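Local atomic coordinates of macrophomate synthase intermolecular Diels-Alderase (Macrophoma commelinae, PDB entry 1IZC), a protein that belongs to the HpcH/HpaI aldolase/citrate lyase family, folds as a TIM barrel and holds a magnesium ion and pyruvic acid in its pocket. Residues A[194-199]-A[203-208]; A[182-185]-A[189-192]. The protein carries 1 engineered substitution. All blocks are in the same frame, centred on the assembly; numbering follows the deposited sequence.

Contact 1. Residues A[194-199]-A[203-208]; sequences DAIAAM and HGLMFG. With PYR (pyruvic acid), chain C.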
# COMPACT_ATOMS: atom_id res chain seq x y z
N ASP A 194 24.18 -32.33 -17.95
CA ASP A 194 25.21 -32.18 -18.96
C ASP A 194 24.70 -31.36 -20.13
O ASP A 194 25.41 -30.49 -20.65
CB ASP A 194 25.70 -33.55 -19.46
CG ASP A 194 26.40 -34.34 -18.37
OD1 ASP A 194 27.05 -33.71 -17.51
OD2 ASP A 194 26.30 -35.59 -18.37
N ALA A 195 23.47 -31.62 -20.56
CA ALA A 195 22.89 -30.89 -21.68
C ALA A 195 22.58 -29.44 -21.31
O ALA A 195 22.81 -28.52 -22.10
CB ALA A 195 21.61 -31.58 -22.14
N ILE A 196 22.06 -29.22 -20.11
CA ILE A 196 21.72 -27.87 -19.70
C ILE A 196 22.99 -27.02 -19.57
O ILE A 196 23.02 -25.87 -20.03
CB ILE A 196 20.94 -27.88 -18.36
CG1 ILE A 196 19.61 -28.63 -18.56
CG2 ILE A 196 20.68 -26.44 -17.90
CD1 ILE A 196 18.91 -29.00 -17.25
N ALA A 197 24.03 -27.59 -18.98
CA ALA A 197 25.29 -26.89 -18.77
C ALA A 197 25.98 -26.50 -20.07
O ALA A 197 26.74 -25.52 -20.10
CB ALA A 197 26.23 -27.75 -17.92
N ALA A 198 25.71 -27.26 -21.12
CA ALA A 198 26.32 -27.03 -22.43
C ALA A 198 25.62 -25.98 -23.29
O ALA A 198 26.09 -25.65 -24.38
CB ALA A 198 26.41 -28.36 -23.20
N MET A 199 24.49 -25.46 -22.82
CA MET A 199 23.77 -24.46 -23.61
C MET A 199 24.60 -23.19 -23.77
O MET A 199 25.05 -22.61 -22.79
CB MET A 199 22.44 -24.11 -22.94
CG MET A 199 21.46 -25.27 -22.86
SD MET A 199 19.92 -24.72 -22.11
CE MET A 199 19.24 -23.70 -23.43
N HIS A 203 24.67 -18.24 -18.64
CA HIS A 203 25.79 -17.52 -18.04
C HIS A 203 26.13 -17.93 -16.62
O HIS A 203 27.07 -17.40 -16.01
CB HIS A 203 25.49 -16.03 -18.08
CG HIS A 203 25.01 -15.56 -19.42
ND1 HIS A 203 23.68 -15.30 -19.68
CD2 HIS A 203 25.67 -15.42 -20.59
CE1 HIS A 203 23.54 -15.02 -20.97
NE2 HIS A 203 24.73 -15.09 -21.54
N GLY A 204 25.37 -18.88 -16.10
CA GLY A 204 25.62 -19.35 -14.75
C GLY A 204 24.75 -20.56 -14.46
O GLY A 204 23.83 -20.85 -15.21
N LEU A 205 25.06 -21.27 -13.38
CA LEU A 205 24.28 -22.44 -12.97
C LEU A 205 24.15 -22.43 -11.45
O LEU A 205 25.11 -22.13 -10.75
CB LEU A 205 24.95 -23.74 -13.40
CG LEU A 205 24.67 -24.18 -14.84
CD1 LEU A 205 25.58 -25.36 -15.20
CD2 LEU A 205 23.19 -24.56 -14.99
N MET A 206 22.96 -22.77 -10.96
CA MET A 206 22.71 -22.80 -9.53
C MET A 206 22.08 -24.13 -9.15
O MET A 206 21.35 -24.70 -9.94
CB MET A 206 21.76 -21.66 -9.13
CG MET A 206 21.42 -21.59 -7.65
SD MET A 206 20.28 -20.23 -7.34
CE MET A 206 21.43 -18.81 -7.27
N PHE A 207 22.36 -24.60 -7.94
CA PHE A 207 21.78 -25.86 -7.47
C PHE A 207 20.79 -25.51 -6.37
O PHE A 207 20.95 -24.50 -5.68
CB PHE A 207 22.87 -26.77 -6.90
CG PHE A 207 22.47 -28.23 -6.82
CD1 PHE A 207 22.61 -29.06 -7.93
CD2 PHE A 207 21.96 -28.77 -5.65
CE1 PHE A 207 22.25 -30.41 -7.87
CE2 PHE A 207 21.59 -30.12 -5.58
CZ PHE A 207 21.73 -30.94 -6.69
N GLY A 208 19.76 -26.33 -6.22
CA GLY A 208 18.78 -26.12 -5.16
C GLY A 208 18.85 -27.38 -4.30
O GLY A 208 18.12 -28.32 -4.54
C PYR C . 16.40 -25.00 -3.06
O PYR C . 15.37 -25.63 -3.39
OXT PYR C . 17.28 -25.43 -2.28
CA PYR C . 16.50 -23.65 -3.72
O3 PYR C . 15.64 -23.19 -4.50
CB PYR C . 17.71 -22.89 -3.37
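L205 turns its CG to the side opposite the carbonyl carbon (chi1 -84°), and a nearly extended second torsion (chi2 171°) then makes CD1 the leading methyl, aimed at A197 on the helix before it in the chain. This is the returning half of a beta-alpha-beta crossover in a TIM barrel: the chain leaves helix 193-197, rounds a short loop and enters strand 205-207. CD1 meets the helix at A197, lying 3.7 Å from A197 CB and 3.9 Å from A197 CA, so the small residue lets the methyl approach the helix backbone itself. The other branch, L205 CD2, faces I196 more loosely, at 4.3 Å from I196 CG2. No hydrogen bond joins the two segments, and the join is purely apolar and buried. Helix 230-245 packs beside it: A242 touches A197, and A243 touches L205. D194, about one turn before A197 on the helix, makes a salt bridge to R245. Further along the strand, the M206 side chain touches Q183, while F207 sets its ring edge-to-face with F239. The strand gives way at G208, the N-cap position of helix 209-215, whose first turn offers the backbone N atoms of G210 and D211 to pyruvic acid. Having no side chain, G208 leaves its backbone open to the ligand, with G208 C 3.2 Å from OXT of pyruvic acid.

Contact 2. Residues A[182-185]-A[189-192]; sequences PQIE and GVEN. With MG (magnesium ion), chain B; PYR (pyruvic acid), chain C.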
# COMPACT_ATOMS: atom_id res chain seq x y z
N PRO A 182 20.12 -21.06 -15.00
CA PRO A 182 19.18 -22.15 -14.71
C PRO A 182 19.48 -22.68 -13.32
O PRO A 182 20.64 -22.72 -12.91
CB PRO A 182 19.53 -23.21 -15.75
CG PRO A 182 20.11 -22.41 -16.89
CD PRO A 182 20.96 -21.39 -16.17
N GLN A 183 18.44 -23.08 -12.59
CA GLN A 183 18.64 -23.67 -11.28
C GLN A 183 18.25 -25.15 -11.39
O GLN A 183 17.15 -25.48 -11.84
CB GLN A 183 17.80 -22.95 -10.23
CG GLN A 183 17.89 -23.58 -8.87
CD GLN A 183 17.31 -22.71 -7.78
OE1 GLN A 183 16.42 -21.89 -8.03
NE2 GLN A 183 17.79 -22.90 -6.57
N ILE A 184 19.18 -26.01 -10.99
CA ILE A 184 19.00 -27.47 -11.04
C ILE A 184 18.62 -27.92 -9.64
O ILE A 184 19.41 -27.79 -8.69
CB ILE A 184 20.33 -28.15 -11.46
CG1 ILE A 184 20.78 -27.63 -12.82
CG2 ILE A 184 20.16 -29.67 -11.51
CD1 ILE A 184 19.84 -28.00 -13.96
N GLU A 185 17.43 -28.48 -9.49
CA GLU A 185 16.98 -28.87 -8.16
C GLU A 185 16.01 -30.03 -8.13
O GLU A 185 15.09 -30.08 -7.31
CB GLU A 185 16.38 -27.65 -7.47
CG GLU A 185 15.33 -26.93 -8.27
CD GLU A 185 14.92 -25.64 -7.60
OE1 GLU A 185 15.12 -25.56 -6.38
OE2 GLU A 185 14.40 -24.71 -8.26
N GLY A 189 16.49 -33.00 -13.25
CA GLY A 189 17.37 -31.90 -13.60
C GLY A 189 18.83 -32.35 -13.57
O GLY A 189 19.62 -32.04 -14.47
N VAL A 190 19.19 -33.07 -12.52
CA VAL A 190 20.54 -33.57 -12.37
C VAL A 190 20.84 -34.58 -13.48
O VAL A 190 21.93 -34.59 -14.06
CB VAL A 190 20.71 -34.23 -10.98
CG1 VAL A 190 22.00 -35.05 -10.92
CG2 VAL A 190 20.73 -33.14 -9.91
N GLU A 191 19.86 -35.41 -13.80
CA GLU A 191 20.06 -36.41 -14.84
C GLU A 191 20.33 -35.79 -16.21
O GLU A 191 20.98 -36.39 -17.06
CB GLU A 191 18.85 -37.36 -14.90
CG GLU A 191 18.59 -38.06 -13.57
CD GLU A 191 17.47 -39.09 -13.61
OE1 GLU A 191 16.36 -38.77 -14.09
OE2 GLU A 191 17.70 -40.23 -13.14
N ASN A 192 19.84 -34.57 -16.42
CA ASN A 192 20.02 -33.90 -17.70
C ASN A 192 20.94 -32.67 -17.59
O ASN A 192 20.96 -31.83 -18.49
CB ASN A 192 18.64 -33.49 -18.24
CG ASN A 192 18.66 -33.10 -19.70
OD1 ASN A 192 19.41 -33.65 -20.51
ND2 ASN A 192 17.80 -32.14 -20.07
MG MG B . 14.15 -24.56 -4.83
C PYR C . 16.40 -25.00 -3.06
O PYR C . 15.37 -25.63 -3.39
OXT PYR C . 17.28 -25.43 -2.28
CA PYR C . 16.50 -23.65 -3.72
O3 PYR C . 15.64 -23.19 -4.50
CB PYR C . 17.71 -22.89 -3.37
O HOH W 1 13.11 -23.35 -6.33
O HOH W 2 13.18 -23.55 -3.05
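I184 presses its side chain against the backbone of G189 and V190 where strand 179-184 of the TIM barrel gives way to helix 187-191. From CB the two branches part. CG2, anti to the backbone N, goes straight onto the helix: it lies 3.6 Å from G189 C and 3.7 Å from V190 N, so the methyl rests on the peptide between them, and it also meets V190 CG2 at 3.9 Å. CG1 takes the other direction, and a bend at chi2 (-66°) carries I184 CD1 past G189 O at 4.1 Å and on to I196. Because G189 has no side chain, the methyl can sit this close to the helix backbone.

The residues flanking I184 serve the pocket. E185 OE1 binds the magnesium ion at 2.1 Å. E185 OE2 accepts a hydrogen bond of 2.7 Å from water 1, itself a ligand of the metal, and another from H125 N, two bonds that, with the metal bond, hold the carboxylate against rotation. O and O3 of pyruvic acid, water 2 and D211 complete the six ligands. Q183 extends into the same pocket, its NE2 3.0 Å from O3 of pyruvic acid, while R101 hydrogen-bonds to its OE1 and probably helps to orient the amide.

The I184 side chain thus lies outside the barrel, between helices 187-191 and 193-197 and beside F239 of helix 230-245, while V190 leans on F207 of the neighbouring strand 205-207.

In the fold
Contact 2 comes first along the chain and contact 1 follows in series, so together they mark the departure and return of one crossover between neighbouring barrel strands. Their centres are about 7 Å apart. The strands are tied by backbone bonds, I184 N to M206 O at 2.7 Å and G208 N to I184 O at 2.9 Å. On the outside, I196 CD1 comes 3.6 Å from I184 CD1, joining the two apolar layers. Just past the ends of both strands, E185 and G208 reach pyruvic acid, with G208 O 3.5 Å from E185 CB, whereas the L205 side chain stays about 14 Å from the magnesium ion.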